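Putative secreted cellulose binding protein (Streptomyces coelicolor, PDB 4OY7) cleaves glycosidic bonds of cellulose oxidatively with the help of copper, the chain here being the catalytic AA10 domain of a longer protein. Local coordinates at residues Val3-Gly8 against Tyr45-Val50; Ser105-His110 against Gly150-His155. All coordinates share one frame; numbering follows the deposited sequence.

Interaction 1 is the buried one, its centre about 6 Å from the centre of the chain; interaction 2 is partly buried, its centre about 15 Å from the centre of the chain. They touch the same antiparallel sheet, interaction 1 at its edge strand 4-6 and interaction 2 where strands 99-105 and 155-161 meet, and Val3 O lies 3.0 Å from Ser105 N, a probable hydrogen bond. The chemistry differs: between 3-8 and 45-50 there are apolar side chains and no hydrogen bond, whereas 105-110 and 150-155 meet through peptide groups, an amide, two waters and the Trp107 indole face. Phe48 and Trp107, whose rings stack, join the contacts near the copper.

Interaction 1: Val3-Gly8 against Tyr45-Val50; sequences VAMMPG and YNWFAV
Three first torsions set up this contact. Val3, with chi1 -69°, puts CG2 in the crowded position between its backbone N and carbonyl carbon and CG1 anti to the carbonyl carbon. Trp47 also has its CG between N and the carbonyl carbon (chi1 59°), and Val50 has CG1 anti to its backbone N, with CG2 beside that N. As a result the two methyls of Val3 serve different partners. Val3 CG2 meets the benzo edge of the indole close to the ring plane, 3.5 Å from Trp47 CE3, so the methyl abuts the rim instead of lying over a face. Val3 CG2 also sits 3.6 Å from Trp47 O, against the backbone of the same residue. Val3 CG1 reaches Val50 CG2 at 4.0 Å, the two valines crossing at about a right angle. A looser contact is made by Met5, whose CG lies 4.4 Å from Trp47 CH2.

The contact lies where a turn meets an edge strand. Residues 46-49 form a type I beta turn, closed by Ala49 N to Asn46 O at 2.9 Å, which carries the chain from helix 42-45 to strand 51-52. Strand 4-6 is an outermost strand of the four-stranded antiparallel sheet of this AA10 domain, and Met5 and Met6 both face Glu103 in a classic beta bulge. The contact thus joins the helix-rich insertion to the strand that follows the copper-binding N-terminus.

One face of the Trp47 ring is covered by its neighbour Phe48, with CD2 3.7 Å above the plane and displaced toward the rim. Trp47 O is hydrogen-bonded by Thr11 of helix 10-18, and the Tyr12 ring meets the indole. The Phe48 side chain lies about 4 Å from that of His1 and about 7 Å from the copper ion.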
ATOM      1  N   VAL A   3      -6.502   1.529   0.496  1.00  7.33           N
ATOM      2  CA  VAL A   3      -5.199   0.932   0.306  1.00  6.70           C
ATOM      3  C   VAL A   3      -5.198  -0.418   1.056  1.00  6.72           C
ATOM      4  O   VAL A   3      -6.170  -0.751   1.760  1.00  7.03           O
ATOM      5  CB  VAL A   3      -4.073   1.834   0.842  1.00  6.63           C
ATOM      6  CG1 VAL A   3      -3.925   3.091  -0.022  1.00  6.58           C
ATOM      7  CG2 VAL A   3      -4.276   2.151   2.322  1.00  6.95           C
ATOM      8  N   ALA A   4      -4.124  -1.189   0.891  1.00  6.37           N
ATOM      9  CA  ALA A   4      -4.027  -2.487   1.466  1.00  6.68           C
ATOM     10  C   ALA A   4      -4.083  -2.403   3.000  1.00  7.11           C
ATOM     11  O   ALA A   4      -3.459  -1.519   3.610  1.00  6.94           O
ATOM     12  CB  ALA A   4      -2.747  -3.169   1.035  1.00  6.29           C
ATOM     13  N   MET A   5      -4.859  -3.316   3.601  1.00  7.99           N
ATOM     14  CA  MET A   5      -4.905  -3.443   5.055  1.00  8.73           C
ATOM     15  C   MET A   5      -4.134  -4.648   5.610  1.00  9.25           C
ATOM     16  O   MET A   5      -3.669  -4.624   6.752  1.00  9.37           O
ATOM     17  CB  MET A   5      -6.366  -3.509   5.528  1.00  9.48           C
ATOM     18  CG  MET A   5      -7.182  -2.268   5.171  1.00  9.74           C
ATOM     19  SD  MET A   5      -8.954  -2.526   5.413  1.00 10.88           S
ATOM     20  CE  MET A   5      -8.891  -2.636   7.185  1.00 11.76           C
ATOM     21  N   MET A   6      -3.987  -5.700   4.805  1.00  9.88           N
ATOM     22  CA  MET A   6      -3.286  -6.919   5.207  1.00 11.04           C
ATOM     23  C   MET A   6      -2.697  -7.541   3.939  1.00 10.18           C
ATOM     24  O   MET A   6      -3.477  -7.926   3.062  1.00 10.12           O
ATOM     25  CB  MET A   6      -4.269  -7.932   5.818  1.00 13.23           C
ATOM     26  CG  MET A   6      -4.682  -7.649   7.254  1.00 15.53           C
ATOM     27  SD  MET A   6      -5.259  -9.101   8.186  1.00 21.32           S
ATOM     28  CE  MET A   6      -3.796 -10.115   8.147  1.00 19.33           C
ATOM     29  N   PRO A   7      -1.339  -7.525   3.757  1.00  9.46           N
ATOM     30  CA  PRO A   7      -0.310  -6.778   4.528  1.00  8.91           C
ATOM     31  C   PRO A   7      -0.501  -5.281   4.338  1.00  8.06           C
ATOM     32  O   PRO A   7      -0.615  -4.792   3.204  1.00  7.56           O
ATOM     33  CB  PRO A   7       1.011  -7.219   3.881  1.00  8.94           C
ATOM     34  CG  PRO A   7       0.637  -7.569   2.495  1.00  9.12           C
ATOM     35  CD  PRO A   7      -0.731  -8.212   2.604  1.00  9.37           C
ATOM     36  N   GLY A   8      -0.547  -4.576   5.458  1.00  7.81           N
ATOM     37  CA  GLY A   8      -1.015  -3.213   5.479  1.00  7.49           C
ATOM     38  C   GLY A   8      -0.065  -2.287   4.790  1.00  6.87           C
ATOM     39  O   GLY A   8       1.143  -2.472   4.838  1.00  6.66           O
ATOM     40  N   TYR A  45      -5.419  10.809   8.540  1.00 10.31           N
ATOM     41  CA  TYR A  45      -6.875  10.847   8.601  1.00 10.59           C
ATOM     42  C   TYR A  45      -7.448  10.343   7.284  1.00 10.20           C
ATOM     43  O   TYR A  45      -8.531   9.772   7.264  1.00 10.76           O
ATOM     44  CB  TYR A  45      -7.382  12.243   8.891  1.00 11.04           C
ATOM     45  CG  TYR A  45      -7.056  12.715  10.288  1.00 11.46           C
ATOM     46  CD1 TYR A  45      -7.476  12.001  11.416  1.00 11.77           C
ATOM     47  CD2 TYR A  45      -6.349  13.891  10.486  1.00 11.60           C
ATOM     48  CE1 TYR A  45      -7.200  12.477  12.702  1.00 12.40           C
ATOM     49  CE2 TYR A  45      -6.042  14.346  11.758  1.00 12.19           C
ATOM     50  CZ  TYR A  45      -6.479  13.647  12.856  1.00 12.58           C
ATOM     51  OH  TYR A  45      -6.162  14.125  14.118  1.00 13.22           O
ATOM     52  N   ASN A  46      -6.707  10.560   6.198  1.00  9.69           N
ATOM     53  CA  ASN A  46      -7.122  10.117   4.848  1.00  9.24           C
ATOM     54  C   ASN A  46      -6.210   9.046   4.292  1.00  8.58           C
ATOM     55  O   ASN A  46      -5.884   9.060   3.135  1.00  8.12           O
ATOM     56  CB  ASN A  46      -7.121  11.311   3.897  1.00  9.40           C
ATOM     57  CG  ASN A  46      -8.190  12.322   4.247  1.00 10.25           C
ATOM     58  OD1 ASN A  46      -9.383  12.125   3.938  1.00 10.91           O
ATOM     59  ND2 ASN A  46      -7.779  13.421   4.848  1.00 10.75           N
ATOM     60  N   TRP A  47      -5.830   8.104   5.142  1.00  8.57           N
ATOM     61  CA  TRP A  47      -4.895   7.040   4.778  1.00  8.14           C
ATOM     62  C   TRP A  47      -5.260   6.210   3.531  1.00  7.85           C
ATOM     63  O   TRP A  47      -4.375   5.661   2.857  1.00  7.36           O
ATOM     64  CB  TRP A  47      -4.723   6.120   5.994  1.00  8.27           C
ATOM     65  CG  TRP A  47      -5.989   5.475   6.495  1.00  8.71           C
ATOM     66  CD1 TRP A  47      -6.823   5.943   7.466  1.00  9.42           C
ATOM     67  CD2 TRP A  47      -6.564   4.230   6.049  1.00  8.59           C
ATOM     68  NE1 TRP A  47      -7.867   5.074   7.658  1.00  9.81           N
ATOM     69  CE2 TRP A  47      -7.722   4.012   6.805  1.00  9.28           C
ATOM     70  CE3 TRP A  47      -6.214   3.290   5.062  1.00  8.10           C
ATOM     71  CZ2 TRP A  47      -8.538   2.894   6.616  1.00  9.38           C
ATOM     72  CZ3 TRP A  47      -7.007   2.166   4.907  1.00  8.27           C
ATOM     73  CH2 TRP A  47      -8.162   1.987   5.676  1.00  8.92           C
ATOM     74  N   PHE A  48      -6.548   6.195   3.216  1.00  8.40           N
ATOM     75  CA  PHE A  48      -7.126   5.467   2.091  1.00  8.52           C
ATOM     76  C   PHE A  48      -7.127   6.246   0.776  1.00  8.20           C
ATOM     77  O   PHE A  48      -7.506   5.696  -0.255  1.00  8.47           O
ATOM     78  CB  PHE A  48      -8.575   5.099   2.459  1.00  9.29           C
ATOM     79  CG  PHE A  48      -9.323   6.231   3.132  1.00 10.25           C
ATOM     80  CD1 PHE A  48      -9.681   7.374   2.418  1.00 10.53           C
ATOM     81  CD2 PHE A  48      -9.633   6.177   4.494  1.00 11.09           C
ATOM     82  CE1 PHE A  48     -10.340   8.434   3.026  1.00 11.38           C
ATOM     83  CE2 PHE A  48     -10.303   7.229   5.099  1.00 11.78           C
ATOM     84  CZ  PHE A  48     -10.644   8.353   4.369  1.00 11.89           C
ATOM     85  N   ALA A  49      -6.715   7.507   0.789  1.00  8.13           N
ATOM     86  CA  ALA A  49      -6.967   8.389  -0.339  1.00  7.99           C
ATOM     87  C   ALA A  49      -5.740   8.604  -1.219  1.00  7.50           C
ATOM     88  O   ALA A  49      -5.576   9.651  -1.833  1.00  7.62           O
ATOM     89  CB  ALA A  49      -7.548   9.721   0.162  1.00  8.63           C
ATOM     90  N   VAL A  50      -4.898   7.568  -1.319  1.00  7.00           N
ATOM     91  CA  VAL A  50      -3.683   7.648  -2.125  1.00  6.65           C
ATOM     92  C   VAL A  50      -4.046   7.380  -3.597  1.00  6.64           C
ATOM     93  O   VAL A  50      -3.945   6.251  -4.087  1.00  6.43           O
ATOM     94  CB  VAL A  50      -2.599   6.668  -1.643  1.00  6.33           C
ATOM     95  CG1 VAL A  50      -1.293   7.015  -2.327  1.00  6.27           C
ATOM     96  CG2 VAL A  50      -2.401   6.791  -0.142  1.00  6.54           C
TER

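Interaction 2: Ser105-His110 against Gly150-His155; sequences SNWAAH and GTDGGH. With CU (copper (II) ion), chain I.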
ATOM      1  N   SER A 105      -8.824  -2.122   1.794  1.00  7.87           N
ATOM      2  CA  SER A 105      -9.923  -1.296   2.273  1.00  8.46           C
ATOM      3  C   SER A 105     -10.970  -1.032   1.210  1.00  8.73           C
ATOM      4  O   SER A 105     -10.640  -0.726   0.099  1.00  8.41           O
ATOM      5  CB  SER A 105      -9.392   0.050   2.779  1.00  8.20           C
ATOM      6  OG  SER A 105     -10.445   0.952   3.071  1.00  8.85           O
ATOM      7  N   ASN A 106     -12.249  -1.127   1.594  1.00  9.60           N
ATOM      8  CA  ASN A 106     -13.344  -0.670   0.723  1.00 10.18           C
ATOM      9  C   ASN A 106     -13.977   0.607   1.273  1.00 10.95           C
ATOM     10  O   ASN A 106     -15.200   0.722   1.334  1.00 11.74           O
ATOM     11  CB  ASN A 106     -14.413  -1.754   0.527  1.00 10.77           C
ATOM     12  CG  ASN A 106     -15.119  -2.118   1.805  1.00 11.48           C
ATOM     13  OD1 ASN A 106     -14.748  -1.648   2.876  1.00 11.60           O
ATOM     14  ND2 ASN A 106     -16.116  -2.983   1.708  1.00 12.17           N
ATOM     15  N   TRP A 107     -13.142   1.562   1.695  1.00 11.03           N
ATOM     16  CA  TRP A 107     -13.682   2.781   2.296  1.00 12.04           C
ATOM     17  C   TRP A 107     -14.707   3.445   1.363  1.00 12.37           C
ATOM     18  O   TRP A 107     -15.750   3.904   1.821  1.00 13.00           O
ATOM     19  CB  TRP A 107     -12.558   3.756   2.710  1.00 11.98           C
ATOM     20  CG  TRP A 107     -13.067   4.874   3.595  1.00 13.19           C
ATOM     21  CD1 TRP A 107     -13.205   6.194   3.252  1.00 13.58           C
ATOM     22  CD2 TRP A 107     -13.559   4.761   4.942  1.00 14.46           C
ATOM     23  NE1 TRP A 107     -13.716   6.908   4.315  1.00 14.48           N
ATOM     24  CE2 TRP A 107     -13.968   6.050   5.352  1.00 15.02           C
ATOM     25  CE3 TRP A 107     -13.701   3.689   5.845  1.00 15.12           C
ATOM     26  CZ2 TRP A 107     -14.507   6.302   6.629  1.00 16.35           C
ATOM     27  CZ3 TRP A 107     -14.250   3.940   7.102  1.00 16.18           C
ATOM     28  CH2 TRP A 107     -14.634   5.240   7.487  1.00 16.62           C
ATOM     29  N   ALA A 108     -14.400   3.515   0.066  1.00 11.90           N
ATOM     30  CA  ALA A 108     -15.448   3.654  -0.957  1.00 12.36           C
ATOM     31  C   ALA A 108     -15.187   2.592  -1.992  1.00 12.05           C
ATOM     32  O   ALA A 108     -14.064   2.397  -2.397  1.00 11.17           O
ATOM     33  CB  ALA A 108     -15.490   5.047  -1.572  1.00 12.53           C
ATOM     34  N   ALA A 109     -16.227   1.867  -2.373  1.00 12.33           N
ATOM     35  CA  ALA A 109     -16.076   0.704  -3.229  1.00 12.30           C
ATOM     36  C   ALA A 109     -16.201   1.096  -4.701  1.00 12.29           C
ATOM     37  O   ALA A 109     -16.950   2.010  -5.064  1.00 13.05           O
ATOM     38  CB  ALA A 109     -17.137  -0.328  -2.891  1.00 12.98           C
ATOM     39  N   HIS A 110     -15.521   0.330  -5.542  1.00 11.94           N
ATOM     40  CA  HIS A 110     -15.503   0.564  -6.973  1.00 11.82           C
ATOM     41  C   HIS A 110     -15.239  -0.756  -7.693  1.00 11.43           C
ATOM     42  O   HIS A 110     -14.481  -1.587  -7.194  1.00 11.24           O
ATOM     43  CB  HIS A 110     -14.375   1.534  -7.359  1.00 11.36           C
ATOM     44  CG  HIS A 110     -14.394   2.840  -6.628  1.00 11.88           C
ATOM     45  ND1 HIS A 110     -15.353   3.808  -6.844  1.00 12.70           N
ATOM     46  CD2 HIS A 110     -13.558   3.342  -5.691  1.00 11.84           C
ATOM     47  CE1 HIS A 110     -15.109   4.851  -6.076  1.00 12.71           C
ATOM     48  NE2 HIS A 110     -14.046   4.581  -5.341  1.00 12.71           N
ATOM     49  N   GLY A 150     -17.249   1.970   3.550  1.00 19.33           N
ATOM     50  CA  GLY A 150     -17.273   3.115   4.444  1.00 19.82           C
ATOM     51  C   GLY A 150     -17.468   2.802   5.919  1.00 20.55           C
ATOM     52  O   GLY A 150     -17.704   3.707   6.710  1.00 22.21           O
ATOM     53  N   THR A 151     -17.392   1.527   6.288  1.00 20.51           N
ATOM     54  CA  THR A 151     -17.436   1.108   7.700  1.00 20.99           C
ATOM     55  C   THR A 151     -16.053   0.668   8.152  1.00 19.86           C
ATOM     56  O   THR A 151     -15.251   0.162   7.349  1.00 18.96           O
ATOM     57  CB  THR A 151     -18.444  -0.037   7.934  1.00 22.02           C
ATOM     58  OG1 THR A 151     -18.044  -1.214   7.223  1.00 21.82           O
ATOM     59  CG2 THR A 151     -19.844   0.373   7.466  1.00 22.95           C
ATOM     60  N   ASP A 152     -15.743   0.884   9.428  1.00 20.26           N
ATOM     61  CA  ASP A 152     -14.432   0.551   9.956  1.00 19.74           C
ATOM     62  C   ASP A 152     -14.184  -0.942   9.798  1.00 18.88           C
ATOM     63  O   ASP A 152     -15.035  -1.741  10.162  1.00 19.52           O
ATOM     64  CB  ASP A 152     -14.335   0.909  11.447  1.00 21.23           C
ATOM     65  CG  ASP A 152     -14.203   2.408  11.694  1.00 22.21           C
ATOM     66  OD1 ASP A 152     -13.648   3.140  10.830  1.00 22.35           O
ATOM     67  OD2 ASP A 152     -14.638   2.839  12.792  1.00 23.88           O
ATOM     68  N   GLY A 153     -13.037  -1.310   9.244  1.00 17.04           N
ATOM     69  CA  GLY A 153     -12.685  -2.723   9.059  1.00 16.41           C
ATOM     70  C   GLY A 153     -13.163  -3.339   7.747  1.00 15.72           C
ATOM     71  O   GLY A 153     -12.817  -4.481   7.439  1.00 15.48           O
ATOM     72  N   GLY A 154     -13.930  -2.588   6.961  1.00 15.19           N
ATOM     73  CA  GLY A 154     -14.466  -3.110   5.709  1.00 14.68           C
ATOM     74  C   GLY A 154     -13.377  -3.335   4.693  1.00 13.28           C
ATOM     75  O   GLY A 154     -12.409  -2.561   4.618  1.00 12.63           O
ATOM     76  N   HIS A 155     -13.499  -4.413   3.916  1.00 12.75           N
ATOM     77  CA  HIS A 155     -12.454  -4.708   2.948  1.00 11.50           C
ATOM     78  C   HIS A 155     -12.871  -5.683   1.856  1.00 11.25           C
ATOM     79  O   HIS A 155     -13.763  -6.539   2.030  1.00 12.05           O
ATOM     80  CB  HIS A 155     -11.237  -5.288   3.665  1.00 11.13           C
ATOM     81  CG  HIS A 155     -11.551  -6.527   4.427  1.00 11.94           C
ATOM     82  ND1 HIS A 155     -12.131  -6.505   5.677  1.00 12.71           N
ATOM     83  CD2 HIS A 155     -11.420  -7.833   4.094  1.00 12.15           C
ATOM     84  CE1 HIS A 155     -12.335  -7.746   6.083  1.00 13.44           C
ATOM     85  NE2 HIS A 155     -11.888  -8.569   5.150  1.00 12.91           N
TER
HETATM   86 CU    CU I 301     -12.954   6.106  -3.873  0.50 25.71          CU
HETATM   87  O   HOH W   1     -11.919   0.046   5.240  1.00 10.12           O
HETATM   88  O   HOH W   2     -14.507   0.550   4.645  1.00  9.59           O
HETATM   89  O   HOH W   3     -13.069   7.281  -5.214  0.50  7.45           O
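Direct hydrogen bonds between the two loops come from the backbone. Gly150 N donates to Asn106 O at 3.3 Å, with the donor standing above the carbonyl plane, and a weak bond runs from Asn106 N to Gly154 O at 3.4 Å. Ser105 and His155 form an antiparallel non-hydrogen-bonded pair where strands 99-105 and 155-161 meet. Within 150-155, a type II turn spans Thr151 to Gly154, and His155 ND1 donates to Gly153 O at 2.8 Å in both the ring and carbonyl planes.

Two waters fill out the polar network. One donates to Gly154 O and also bonds Ser105 OG; the other donates to Asn106 OD1 at 2.8 Å and to Thr151 O. The Asn106 amide, its chi1 of 64° placing CG between N and the carbonyl carbon, faces the Gly154-His155 peptide, while ND2 is held by Gln145 and Gly147.

The apolar part is a CH-pi contact. With CG anti to the backbone N (chi1 -168°), the Trp107 indole is turned so that one face lies over Gly150, whose CA is 4.1 Å from the centroid of the six-membered ring, 19° off its normal.

Further along, His110 NE2 binds copper at 2.4 Å, with His1 completing the histidine brace of this family. The hydrogen bonds between peptide groups and the water bridges are consistent with holding the start of this loop in place, ahead of the copper ligand it carries.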